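PDB 2O55: putative glycerophosphodiester phosphodiesterase from Galdieria sulphuraria, which is a putative member of the glycerophosphodiester phosphodiesterase family, built as a TIM-type alpha/beta barrel. Local coordinates for residues L169-G174 with V193-H198; V215-P220 with L236-I241. One frame throughout, in Å; residues are numbered along the deposited sequence.

Interaction 1. Residues L169-G174 with V193-H198; sequences LFNYMG and VSMLFH
F170 N gives a hydrogen bond of 2.8 Å to S194 O, continuing the parallel pairing after the L169-S194 bridge. One residue further on, the side chain of N171 takes over from the backbone: its OD1 accepts from L196 N at 2.9 Å, the donor tilted 19° from the carbonyl plane. The CB of N171 already points toward the strand, and with chi1 at -43° CG lies beside its own backbone N, anti to the carbonyl carbon. The chain at N171 has positive phi and has already left the sheet, so the amide oxygen extends the pairing past the last backbone bond. Around these bonds the side chains pack closely. The F170 ring presents its edge to V193, with CE1 3.6 Å from V193 CG1, while the selenium of M195 sits obliquely to the same ring, 3.9 Å from F170 CD1, in a Met-aromatic contact. L196 CD1 lies against F170 O. L169 and S194, paired in the bridge, lie on the same face of the sheet, where L169 CD2 reaches S194 OG.

Further out, N171 ND2 is held by Q175 O and T177 OG1, which fixes the turn of the amide, and H151 meets the F170 ring edge-to-face. These are the C-terminal ends of the neighbouring parallel strands 165-169 and 192-196, where a TIM-type barrel passes from strand to loop.

Interaction 2. Residues V215-P220 with L236-I241; sequences VTVWMP and LQVDLI. With SO4 (sulfate ion), chain B.
T216 and V217 run parallel to L240 and I241, residue for residue, with V217 N bonded to L240 O at 2.9 Å. Where the second strand begins, V215 O takes two donors, D239 N at 2.8 Å and L240 N at 3.1 Å. D239 also returns a bond: OD2 accepts from V215 N at 2.7 Å through its anti lone pair, with CG turned beside the D239 backbone N (chi1 -58°). The same OD2 is bonded to H209 NE2, so it has two donors. On the T216 and L240 face, L240 CD1 comes 3.5 Å from T216 OG1, the two side chains crossing obliquely. The side chains of V215 and V238 cross at about a right angle, touching through their CG1 atoms, and M219 CE touches I241 CG2. Beyond the pairing, W218 NE1 donates to sulfate O1 at 2.9 Å, nearly straight and from the ring edge; R13 and H56 also hold this ion.

Strand 214-218, helix 227-236 and strand 240-243 make a beta-alpha-beta unit, and C233 of that helix packs on V217, M219 and I241. On the first strand's other flank lies strand 192-196, with V193 against V215.

Strand 192-196 from interaction 1 and strand 214-218 from interaction 2 are neighbours in the same sheet, so the two contacts join four consecutive barrel strands, 165-169, 192-196, 214-218 and 240-243. Their centres lie 10 Å apart, and along the chain interaction 1 closes before interaction 2 opens. They meet directly: M195 O probably accepts from W218 N at 2.8 Å, M195 N probably donates to T216 O at 2.9 Å, and F197 packs on M219. The nearest atoms of the L196 side chain and the sulfate are about 6 Å apart. Both contacts help build the C-terminal rim of the barrel, where TIM-type active sites lie; the sulfate, probably from the crystallisation liquor, may mark such a pocket.

Interaction 1. Residues L169-G174 with V193-H198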
loop_
_atom_site.group_PDB
_atom_site.type_symbol
_atom_site.label_atom_id
_atom_site.label_comp_id
_atom_site.label_asym_id
_atom_site.label_seq_id
_atom_site.Cartn_x
_atom_site.Cartn_y
_atom_site.Cartn_z
ATOM N N LEU A 169 -8.403 1.244 -5.581
ATOM C CA LEU A 169 -8.392 2.351 -4.624
ATOM C C LEU A 169 -9.327 3.474 -5.069
ATOM O O LEU A 169 -9.200 3.964 -6.188
ATOM C CB LEU A 169 -6.985 2.921 -4.506
ATOM C CG LEU A 169 -6.015 2.415 -3.445
ATOM C CD1 LEU A 169 -4.612 2.803 -3.838
ATOM C CD2 LEU A 169 -6.333 3.007 -2.100
ATOM N N PHE A 170 -10.227 3.914 -4.192
ATOM C CA PHE A 170 -11.129 5.007 -4.543
ATOM C C PHE A 170 -10.832 6.347 -3.892
ATOM O O PHE A 170 -9.884 6.481 -3.111
ATOM C CB PHE A 170 -12.573 4.608 -4.265
ATOM C CG PHE A 170 -13.052 3.548 -5.169
ATOM C CD1 PHE A 170 -13.066 2.222 -4.756
ATOM C CD2 PHE A 170 -13.410 3.855 -6.485
ATOM C CE1 PHE A 170 -13.474 1.214 -5.645
ATOM C CE2 PHE A 170 -13.821 2.874 -7.357
ATOM C CZ PHE A 170 -13.853 1.546 -6.950
ATOM N N ASN A 171 -11.682 7.329 -4.211
ATOM C CA ASN A 171 -11.629 8.676 -3.655
ATOM C C ASN A 171 -10.307 9.368 -3.986
ATOM O O ASN A 171 -9.689 10.018 -3.121
ATOM C CB ASN A 171 -11.860 8.658 -2.148
ATOM C CG ASN A 171 -12.986 7.737 -1.734
ATOM O OD1 ASN A 171 -12.762 6.812 -0.954
ATOM N ND2 ASN A 171 -14.210 7.992 -2.231
ATOM N N TYR A 172 -9.887 9.220 -5.244
ATOM C CA TYR A 172 -8.642 9.798 -5.710
ATOM C C TYR A 172 -8.461 11.242 -5.270
ATOM O O TYR A 172 -7.631 11.480 -4.390
ATOM C CB TYR A 172 -8.445 9.625 -7.215
ATOM C CG TYR A 172 -7.219 10.305 -7.797
ATOM C CD1 TYR A 172 -5.967 10.170 -7.198
ATOM C CD2 TYR A 172 -7.308 11.059 -8.968
ATOM C CE1 TYR A 172 -4.835 10.795 -7.734
ATOM C CE2 TYR A 172 -6.187 11.675 -9.522
ATOM C CZ TYR A 172 -4.954 11.533 -8.901
ATOM O OH TYR A 172 -3.835 12.137 -9.434
HETATM N N MSE A 173 -9.155 12.236 -5.801
HETATM C CA MSE A 173 -8.807 13.553 -5.203
HETATM C C MSE A 173 -9.955 14.074 -4.361
HETATM O O MSE A 173 -10.452 15.198 -4.544
HETATM C CB MSE A 173 -8.259 14.565 -6.207
HETATM C CG MSE A 173 -6.954 14.147 -6.858
HETATM SE SE MSE A 173 -6.439 15.289 -8.402
HETATM C CE MSE A 173 -6.419 17.104 -7.569
ATOM N N GLY A 174 -10.381 13.221 -3.440
ATOM C CA GLY A 174 -11.602 13.456 -2.696
ATOM C C GLY A 174 -12.836 13.207 -3.549
ATOM O O GLY A 174 -13.938 13.644 -3.200
ATOM N N VAL A 193 -11.747 -3.561 -2.543
ATOM C CA VAL A 193 -11.828 -2.099 -2.686
ATOM C C VAL A 193 -11.229 -1.429 -1.458
ATOM O O VAL A 193 -11.206 -2.012 -0.352
ATOM C CB VAL A 193 -13.287 -1.552 -2.843
ATOM C CG1 VAL A 193 -13.907 -1.980 -4.150
ATOM C CG2 VAL A 193 -14.161 -1.972 -1.672
ATOM N N SER A 194 -10.764 -0.196 -1.662
ATOM C CA SER A 194 -10.158 0.566 -0.583
ATOM C C SER A 194 -10.580 2.039 -0.620
ATOM O O SER A 194 -10.466 2.709 -1.657
ATOM C CB SER A 194 -8.647 0.401 -0.614
ATOM O OG SER A 194 -8.035 1.296 0.290
HETATM N N MSE A 195 -11.069 2.543 0.508
HETATM C CA MSE A 195 -11.686 3.861 0.503
HETATM C C MSE A 195 -11.134 4.728 1.583
HETATM O O MSE A 195 -10.771 4.238 2.642
HETATM C CB MSE A 195 -13.183 3.753 0.734
HETATM C CG MSE A 195 -13.709 2.304 0.660
HETATM SE SE MSE A 195 -14.294 1.829 -1.126
HETATM C CE MSE A 195 -15.399 3.432 -1.367
ATOM N N LEU A 196 -11.116 6.029 1.328
ATOM C CA LEU A 196 -10.732 6.982 2.348
ATOM C C LEU A 196 -11.787 7.029 3.456
ATOM O O LEU A 196 -12.991 6.868 3.216
ATOM C CB LEU A 196 -10.399 8.363 1.751
ATOM C CG LEU A 196 -8.980 8.525 1.160
ATOM C CD1 LEU A 196 -8.578 7.472 0.100
ATOM C CD2 LEU A 196 -8.827 9.917 0.596
ATOM N N PHE A 197 -11.300 7.203 4.672
ATOM C CA PHE A 197 -12.129 7.116 5.835
ATOM C C PHE A 197 -13.260 8.130 5.806
ATOM O O PHE A 197 -14.394 7.759 6.028
ATOM C CB PHE A 197 -11.279 7.272 7.091
ATOM C CG PHE A 197 -12.063 7.190 8.378
ATOM C CD1 PHE A 197 -12.108 8.281 9.254
ATOM C CD2 PHE A 197 -12.749 6.033 8.722
ATOM C CE1 PHE A 197 -12.817 8.212 10.449
ATOM C CE2 PHE A 197 -13.458 5.961 9.913
ATOM C CZ PHE A 197 -13.495 7.045 10.780
ATOM N N HIS A 198 -12.971 9.393 5.516
ATOM C CA HIS A 198 -14.007 10.432 5.498
ATOM C C HIS A 198 -15.152 10.189 4.489
ATOM O O HIS A 198 -16.232 10.724 4.685
ATOM C CB HIS A 198 -13.346 11.813 5.315
ATOM C CG HIS A 198 -14.304 12.952 5.088
ATOM N ND1 HIS A 198 -14.951 13.608 6.118
ATOM C CD2 HIS A 198 -14.676 13.592 3.947
ATOM C CE1 HIS A 198 -15.697 14.582 5.623
ATOM N NE2 HIS A 198 -15.546 14.597 4.309
#

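Interaction 2. Residues V215-P220 with L236-I241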
loop_
_atom_site.group_PDB
_atom_site.type_symbol
_atom_site.label_atom_id
_atom_site.label_comp_id
_atom_site.label_asym_id
_atom_site.label_seq_id
_atom_site.Cartn_x
_atom_site.Cartn_y
_atom_site.Cartn_z
ATOM N N VAL A 215 -13.203 -4.954 1.967
ATOM C CA VAL A 215 -13.119 -3.504 2.136
ATOM C C VAL A 215 -12.022 -3.092 3.095
ATOM O O VAL A 215 -11.880 -3.675 4.183
ATOM C CB VAL A 215 -14.417 -2.900 2.619
ATOM C CG1 VAL A 215 -14.213 -1.410 2.959
ATOM C CG2 VAL A 215 -15.488 -3.094 1.570
ATOM N N THR A 216 -11.264 -2.081 2.675
ATOM C CA THR A 216 -10.127 -1.601 3.421
ATOM C C THR A 216 -10.321 -0.103 3.635
ATOM O O THR A 216 -10.526 0.649 2.672
ATOM C CB THR A 216 -8.852 -1.885 2.632
ATOM O OG1 THR A 216 -8.759 -3.300 2.384
ATOM C CG2 THR A 216 -7.609 -1.354 3.349
ATOM N N VAL A 217 -10.301 0.327 4.896
ATOM C CA VAL A 217 -10.262 1.758 5.187
ATOM C C VAL A 217 -8.842 2.284 5.019
ATOM O O VAL A 217 -7.853 1.685 5.499
ATOM C CB VAL A 217 -10.714 2.072 6.607
ATOM C CG1 VAL A 217 -10.694 3.569 6.827
ATOM C CG2 VAL A 217 -12.104 1.527 6.836
ATOM N N TRP A 218 -8.757 3.417 4.344
ATOM C CA TRP A 218 -7.491 4.048 4.051
ATOM C C TRP A 218 -7.404 5.353 4.848
ATOM O O TRP A 218 -8.297 6.207 4.750
ATOM C CB TRP A 218 -7.396 4.291 2.539
ATOM C CG TRP A 218 -6.134 4.941 2.087
ATOM C CD1 TRP A 218 -5.825 6.279 2.137
ATOM C CD2 TRP A 218 -5.005 4.294 1.488
ATOM N NE1 TRP A 218 -4.578 6.498 1.604
ATOM C CE2 TRP A 218 -4.053 5.298 1.197
ATOM C CE3 TRP A 218 -4.707 2.958 1.155
ATOM C CZ2 TRP A 218 -2.821 5.009 0.604
ATOM C CZ3 TRP A 218 -3.474 2.674 0.552
ATOM C CH2 TRP A 218 -2.555 3.693 0.291
HETATM N N MSE A 219 -6.350 5.497 5.658
HETATM C CA MSE A 219 -6.092 6.781 6.337
HETATM C C MSE A 219 -5.021 7.564 5.578
HETATM O O MSE A 219 -3.887 7.119 5.490
HETATM C CB MSE A 219 -5.670 6.577 7.798
HETATM C CG MSE A 219 -6.552 5.627 8.600
HETATM SE SE MSE A 219 -8.363 6.268 8.891
HETATM C CE MSE A 219 -8.890 4.974 10.194
ATOM N N PRO A 220 -5.376 8.736 5.020
ATOM C CA PRO A 220 -4.330 9.508 4.355
ATOM C C PRO A 220 -3.219 9.817 5.338
ATOM O O PRO A 220 -3.434 9.804 6.542
ATOM C CB PRO A 220 -5.036 10.807 3.970
ATOM C CG PRO A 220 -6.474 10.496 3.959
ATOM C CD PRO A 220 -6.683 9.421 4.976
ATOM N N LEU A 236 -18.612 0.231 10.936
ATOM C CA LEU A 236 -18.653 -0.005 9.492
ATOM C C LEU A 236 -18.477 -1.465 9.092
ATOM O O LEU A 236 -18.984 -1.880 8.063
ATOM C CB LEU A 236 -17.551 0.788 8.816
ATOM C CG LEU A 236 -17.758 2.283 8.719
ATOM C CD1 LEU A 236 -16.449 2.923 8.269
ATOM C CD2 LEU A 236 -18.878 2.573 7.744
ATOM N N GLN A 237 -17.725 -2.225 9.885
ATOM C CA GLN A 237 -17.445 -3.639 9.615
ATOM C C GLN A 237 -16.523 -3.860 8.402
ATOM O O GLN A 237 -16.654 -4.845 7.681
ATOM C CB GLN A 237 -18.752 -4.451 9.476
ATOM C CG GLN A 237 -19.588 -4.630 10.756
ATOM C CD GLN A 237 -19.583 -6.080 11.264
ATOM O OE1 GLN A 237 -18.572 -6.565 11.800
ATOM N NE2 GLN A 237 -20.726 -6.778 11.107
ATOM N N VAL A 238 -15.585 -2.941 8.195
ATOM C CA VAL A 238 -14.509 -3.099 7.210
ATOM C C VAL A 238 -13.643 -4.315 7.528
ATOM O O VAL A 238 -13.631 -4.787 8.672
ATOM C CB VAL A 238 -13.603 -1.852 7.168
ATOM C CG1 VAL A 238 -14.449 -0.629 6.905
ATOM C CG2 VAL A 238 -12.821 -1.682 8.473
ATOM N N ASP A 239 -12.916 -4.802 6.521
ATOM C CA ASP A 239 -12.037 -5.973 6.652
ATOM C C ASP A 239 -10.620 -5.620 7.087
ATOM O O ASP A 239 -9.984 -6.366 7.827
ATOM C CB ASP A 239 -12.014 -6.738 5.336
ATOM C CG ASP A 239 -13.401 -7.185 4.923
ATOM O OD1 ASP A 239 -14.010 -8.036 5.633
ATOM O OD2 ASP A 239 -13.901 -6.665 3.906
ATOM N N LEU A 240 -10.124 -4.476 6.624
ATOM C CA LEU A 240 -8.758 -4.073 6.931
ATOM C C LEU A 240 -8.757 -2.579 7.181
ATOM O O LEU A 240 -9.674 -1.852 6.756
ATOM C CB LEU A 240 -7.782 -4.453 5.807
ATOM C CG LEU A 240 -7.641 -5.929 5.339
ATOM C CD1 LEU A 240 -8.457 -6.289 4.096
ATOM C CD2 LEU A 240 -6.217 -6.239 5.062
ATOM N N ILE A 241 -7.758 -2.125 7.929
ATOM C CA ILE A 241 -7.590 -0.705 8.187
ATOM C C ILE A 241 -6.158 -0.330 7.934
ATOM O O ILE A 241 -5.244 -0.840 8.607
ATOM C CB ILE A 241 -7.931 -0.328 9.613
ATOM C CG1 ILE A 241 -9.388 -0.715 9.904
ATOM C CG2 ILE A 241 -7.636 1.174 9.817
ATOM C CD1 ILE A 241 -9.846 -0.432 11.274
HETATM S S SO4 B . -1.650 8.921 1.098
HETATM O O1 SO4 B . -3.085 8.967 1.312
HETATM O O2 SO4 B . -1.167 10.277 1.263
HETATM O O3 SO4 B . -1.037 8.135 2.147
HETATM O O4 SO4 B . -1.279 8.341 -0.196
#